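Local coordinates for protein peptidase M3B, oligoendopeptidase F (Enterococcus faecium, PDB 2QR4) that probably hydrolyses peptide bonds in short peptides, as a metallopeptidase of family M3 in the oligoendopeptidase F group, at residues N38-V43 with E114-Y119. Numbering follows the deposited sequence.
Sequences NAIEFV and EVYRHY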
ATOM      1  N   ASN A  38       4.022   6.821 -38.177  1.00 37.13           N
ATOM      2  CA  ASN A  38       2.620   6.764 -37.781  1.00 41.47           C
ATOM      3  C   ASN A  38       2.444   6.146 -36.393  1.00 38.37           C
ATOM      4  O   ASN A  38       1.629   6.609 -35.600  1.00 47.32           O
ATOM      5  CB  ASN A  38       1.779   6.035 -38.838  1.00 38.82           C
ATOM      6  CG  ASN A  38       1.788   6.752 -40.180  1.00 49.78           C
ATOM      7  OD1 ASN A  38       1.823   7.979 -40.237  1.00 43.26           O
ATOM      8  ND2 ASN A  38       1.772   5.987 -41.265  1.00 55.96           N
ATOM      9  N   ALA A  39       3.223   5.114 -36.098  1.00 39.27           N
ATOM     10  CA  ALA A  39       3.196   4.493 -34.773  1.00 39.63           C
ATOM     11  C   ALA A  39       3.616   5.467 -33.669  1.00 32.13           C
ATOM     12  O   ALA A  39       2.949   5.586 -32.645  1.00 38.74           O
ATOM     13  CB  ALA A  39       4.081   3.237 -34.750  1.00 26.27           C
ATOM     14  N   ILE A  40       4.732   6.155 -33.881  1.00 35.34           N
ATOM     15  CA  ILE A  40       5.213   7.130 -32.916  1.00 38.09           C
ATOM     16  C   ILE A  40       4.162   8.205 -32.697  1.00 41.56           C
ATOM     17  O   ILE A  40       3.914   8.617 -31.572  1.00 33.88           O
ATOM     18  CB  ILE A  40       6.493   7.815 -33.411  1.00 39.95           C
ATOM     19  CG1 ILE A  40       7.666   6.844 -33.365  1.00 42.30           C
ATOM     20  CG2 ILE A  40       6.801   9.008 -32.549  1.00 43.06           C
ATOM     21  CD1 ILE A  40       8.806   7.243 -34.230  1.00 47.12           C
ATOM     22  N   GLU A  41       3.550   8.662 -33.786  1.00 37.14           N
ATOM     23  CA  GLU A  41       2.523   9.687 -33.695  1.00 42.91           C
ATOM     24  C   GLU A  41       1.350   9.197 -32.880  1.00 41.10           C
ATOM     25  O   GLU A  41       0.819   9.931 -32.050  1.00 42.95           O
ATOM     26  CB  GLU A  41       2.052  10.110 -35.080  1.00 37.09           C
ATOM     27  CG  GLU A  41       2.988  11.075 -35.731  1.00 34.46           C
ATOM     28  CD  GLU A  41       2.736  11.204 -37.218  1.00 46.63           C
ATOM     29  OE1 GLU A  41       1.924  10.416 -37.747  1.00 40.13           O
ATOM     30  OE2 GLU A  41       3.356  12.087 -37.854  1.00 47.99           O
ATOM     31  N   PHE A  42       0.959   7.950 -33.112  1.00 37.87           N
ATOM     32  CA  PHE A  42      -0.168   7.390 -32.409  1.00 32.45           C
ATOM     33  C   PHE A  42       0.107   7.270 -30.915  1.00 40.23           C
ATOM     34  O   PHE A  42      -0.677   7.784 -30.111  1.00 36.54           O
ATOM     35  CB  PHE A  42      -0.589   6.026 -32.970  1.00 38.49           C
ATOM     36  CG  PHE A  42      -1.573   5.302 -32.084  1.00 42.18           C
ATOM     37  CD1 PHE A  42      -2.930   5.586 -32.158  1.00 34.80           C
ATOM     38  CD2 PHE A  42      -1.134   4.369 -31.147  1.00 41.43           C
ATOM     39  CE1 PHE A  42      -3.844   4.942 -31.329  1.00 42.52           C
ATOM     40  CE2 PHE A  42      -2.046   3.708 -30.300  1.00 38.58           C
ATOM     41  CZ  PHE A  42      -3.397   3.997 -30.385  1.00 42.83           C
ATOM     42  N   VAL A  43       1.195   6.602 -30.522  1.00 31.67           N
ATOM     43  CA  VAL A  43       1.327   6.325 -29.094  1.00 30.33           C
ATOM     44  C   VAL A  43       1.627   7.578 -28.289  1.00 31.95           C
ATOM     45  O   VAL A  43       1.178   7.705 -27.164  1.00 42.58           O
ATOM     46  CB  VAL A  43       2.292   5.146 -28.694  1.00 42.18           C
ATOM     47  CG1 VAL A  43       2.377   4.069 -29.762  1.00 28.70           C
ATOM     48  CG2 VAL A  43       3.643   5.660 -28.307  1.00 42.92           C
ATOM     49  N   GLU A 114      12.389  13.793 -37.700  1.00 43.96           N
ATOM     50  CA  GLU A 114      13.340  14.617 -36.972  1.00 48.10           C
ATOM     51  C   GLU A 114      12.686  15.242 -35.735  1.00 47.12           C
ATOM     52  O   GLU A 114      13.355  15.524 -34.745  1.00 49.52           O
ATOM     53  CB  GLU A 114      13.931  15.691 -37.893  1.00 46.95           C
ATOM     54  CG  GLU A 114      15.366  16.096 -37.555  1.00 57.19           C
ATOM     55  CD  GLU A 114      16.351  14.922 -37.556  1.00 63.85           C
ATOM     56  OE1 GLU A 114      16.329  14.090 -38.490  1.00 57.21           O
ATOM     57  OE2 GLU A 114      17.165  14.843 -36.616  1.00 63.03           O
ATOM     58  N   VAL A 115      11.372  15.430 -35.787  1.00 45.87           N
ATOM     59  CA  VAL A 115      10.641  16.017 -34.669  1.00 44.33           C
ATOM     60  C   VAL A 115      10.700  15.123 -33.436  1.00 54.35           C
ATOM     61  O   VAL A 115      10.523  15.602 -32.314  1.00 55.63           O
ATOM     62  CB  VAL A 115       9.159  16.261 -35.022  1.00 48.72           C
ATOM     63  CG1 VAL A 115       8.429  16.858 -33.848  1.00 34.52           C
ATOM     64  CG2 VAL A 115       9.037  17.174 -36.237  1.00 53.63           C
ATOM     65  N   TYR A 116      10.951  13.829 -33.650  1.00 43.95           N
ATOM     66  CA  TYR A 116      10.965  12.861 -32.564  1.00 47.58           C
ATOM     67  C   TYR A 116      12.348  12.298 -32.249  1.00 52.73           C
ATOM     68  O   TYR A 116      12.481  11.422 -31.391  1.00 52.29           O
ATOM     69  CB  TYR A 116      10.015  11.698 -32.880  1.00 49.74           C
ATOM     70  CG  TYR A 116       8.585  12.126 -33.033  1.00 48.72           C
ATOM     71  CD1 TYR A 116       7.987  12.180 -34.286  1.00 52.49           C
ATOM     72  CD2 TYR A 116       7.833  12.498 -31.928  1.00 45.16           C
ATOM     73  CE1 TYR A 116       6.673  12.587 -34.434  1.00 47.61           C
ATOM     74  CE2 TYR A 116       6.519  12.911 -32.066  1.00 48.60           C
ATOM     75  CZ  TYR A 116       5.947  12.950 -33.322  1.00 47.97           C
ATOM     76  OH  TYR A 116       4.647  13.347 -33.466  1.00 49.49           O
ATOM     77  N   ARG A 117      13.381  12.776 -32.934  1.00 48.04           N
ATOM     78  CA  ARG A 117      14.679  12.121 -32.803  1.00 53.74           C
ATOM     79  C   ARG A 117      15.104  12.022 -31.333  1.00 53.07           C
ATOM     80  O   ARG A 117      15.451  10.943 -30.853  1.00 58.25           O
ATOM     81  CB  ARG A 117      15.744  12.778 -33.691  1.00 51.49           C
ATOM     82  CG  ARG A 117      16.900  13.463 -32.976  1.00 55.90           C
ATOM     83  CD  ARG A 117      18.210  13.130 -33.687  1.00 52.88           C
ATOM     84  NE  ARG A 117      18.065  13.186 -35.143  1.00 47.75           N
ATOM     85  CZ  ARG A 117      18.696  12.383 -35.998  1.00 49.46           C
ATOM     86  NH1 ARG A 117      18.494  12.517 -37.306  1.00 41.64           N
ATOM     87  NH2 ARG A 117      19.516  11.439 -35.549  1.00 47.48           N
ATOM     88  N   HIS A 118      15.032  13.140 -30.621  1.00 49.66           N
ATOM     89  CA  HIS A 118      15.362  13.183 -29.203  1.00 61.20           C
ATOM     90  C   HIS A 118      14.555  12.163 -28.384  1.00 62.88           C
ATOM     91  O   HIS A 118      15.050  11.603 -27.398  1.00 59.20           O
ATOM     92  CB  HIS A 118      15.216  14.620 -28.680  1.00 72.42           C
ATOM     93  CG  HIS A 118      14.477  14.731 -27.383  1.00 92.06           C
ATOM     94  ND1 HIS A 118      15.097  14.597 -26.158  1.00 97.87           N
ATOM     95  CD2 HIS A 118      13.171  14.980 -27.120  1.00 98.66           C
ATOM     96  CE1 HIS A 118      14.203  14.748 -25.197  1.00103.62           C
ATOM     97  NE2 HIS A 118      13.026  14.981 -25.753  1.00104.19           N
ATOM     98  N   TYR A 119      13.325  11.893 -28.808  1.00 57.03           N
ATOM     99  CA  TYR A 119      12.515  10.887 -28.129  1.00 50.07           C
ATOM    100  C   TYR A 119      12.969   9.473 -28.485  1.00 49.61           C
ATOM    101  O   TYR A 119      13.071   8.604 -27.615  1.00 40.25           O
ATOM    102  CB  TYR A 119      11.033  11.077 -28.439  1.00 60.75           C
ATOM    103  CG  TYR A 119      10.179   9.925 -27.996  1.00 64.62           C
ATOM    104  CD1 TYR A 119       9.815   9.778 -26.659  1.00 72.45           C
ATOM    105  CD2 TYR A 119       9.738   8.970 -28.911  1.00 64.20           C
ATOM    106  CE1 TYR A 119       9.032   8.706 -26.243  1.00 71.94           C
ATOM    107  CE2 TYR A 119       8.954   7.901 -28.510  1.00 72.49           C
ATOM    108  CZ  TYR A 119       8.604   7.772 -27.172  1.00 74.54           C
ATOM    109  OH  TYR A 119       7.825   6.709 -26.766  1.00 75.84           O
TER
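I40 of helix 33-63 meets the ring of Y116 in a CH-pi contact, a worked example of how a methyl group laid on an aromatic face can pack a helix against a neighbouring turn. The setting is a helical part of this M3-family oligopeptidase, the centre of the contact about 29 Å from the centre of the chain, where the long helix 33-63 packs beside the turn leading into helix 117-124.

The apolar part of the contact comes first. CG2 of I40 lies over the middle of the Y116 ring, 3.6 Å from its centroid and only 11° off the ring normal. A chi1 of -71° places CG1 of I40 beside the backbone nitrogen and opposite the carbonyl carbon, and it is the other branch, CG2, that rests on the ring. The nearest ring atom is CG of Y116, 3.6 Å from CG2 of I40. F91 and L113 also touch I40, while L37 and L44 of helix 33-63 add contacts to Y116.

E41, the next residue on the helix, contributes through its aliphatic stem. Its CG approaches OH of Y116 at 3.6 Å, and the two side chains cross at roughly a right angle; no hydrogen bond links the segments.

Between the two segments there is no salt bridge; the ionic pair lies within 114-119. The carboxylate of E114 meets the guanidinium of R117 at its edge, and both side chains touch F107 of helix 100-109. NH1 of R117 donates to OE1 of E114 over 2.9 Å at 162°, nearly in the guanidinium plane and onto the syn lone pair of that oxygen.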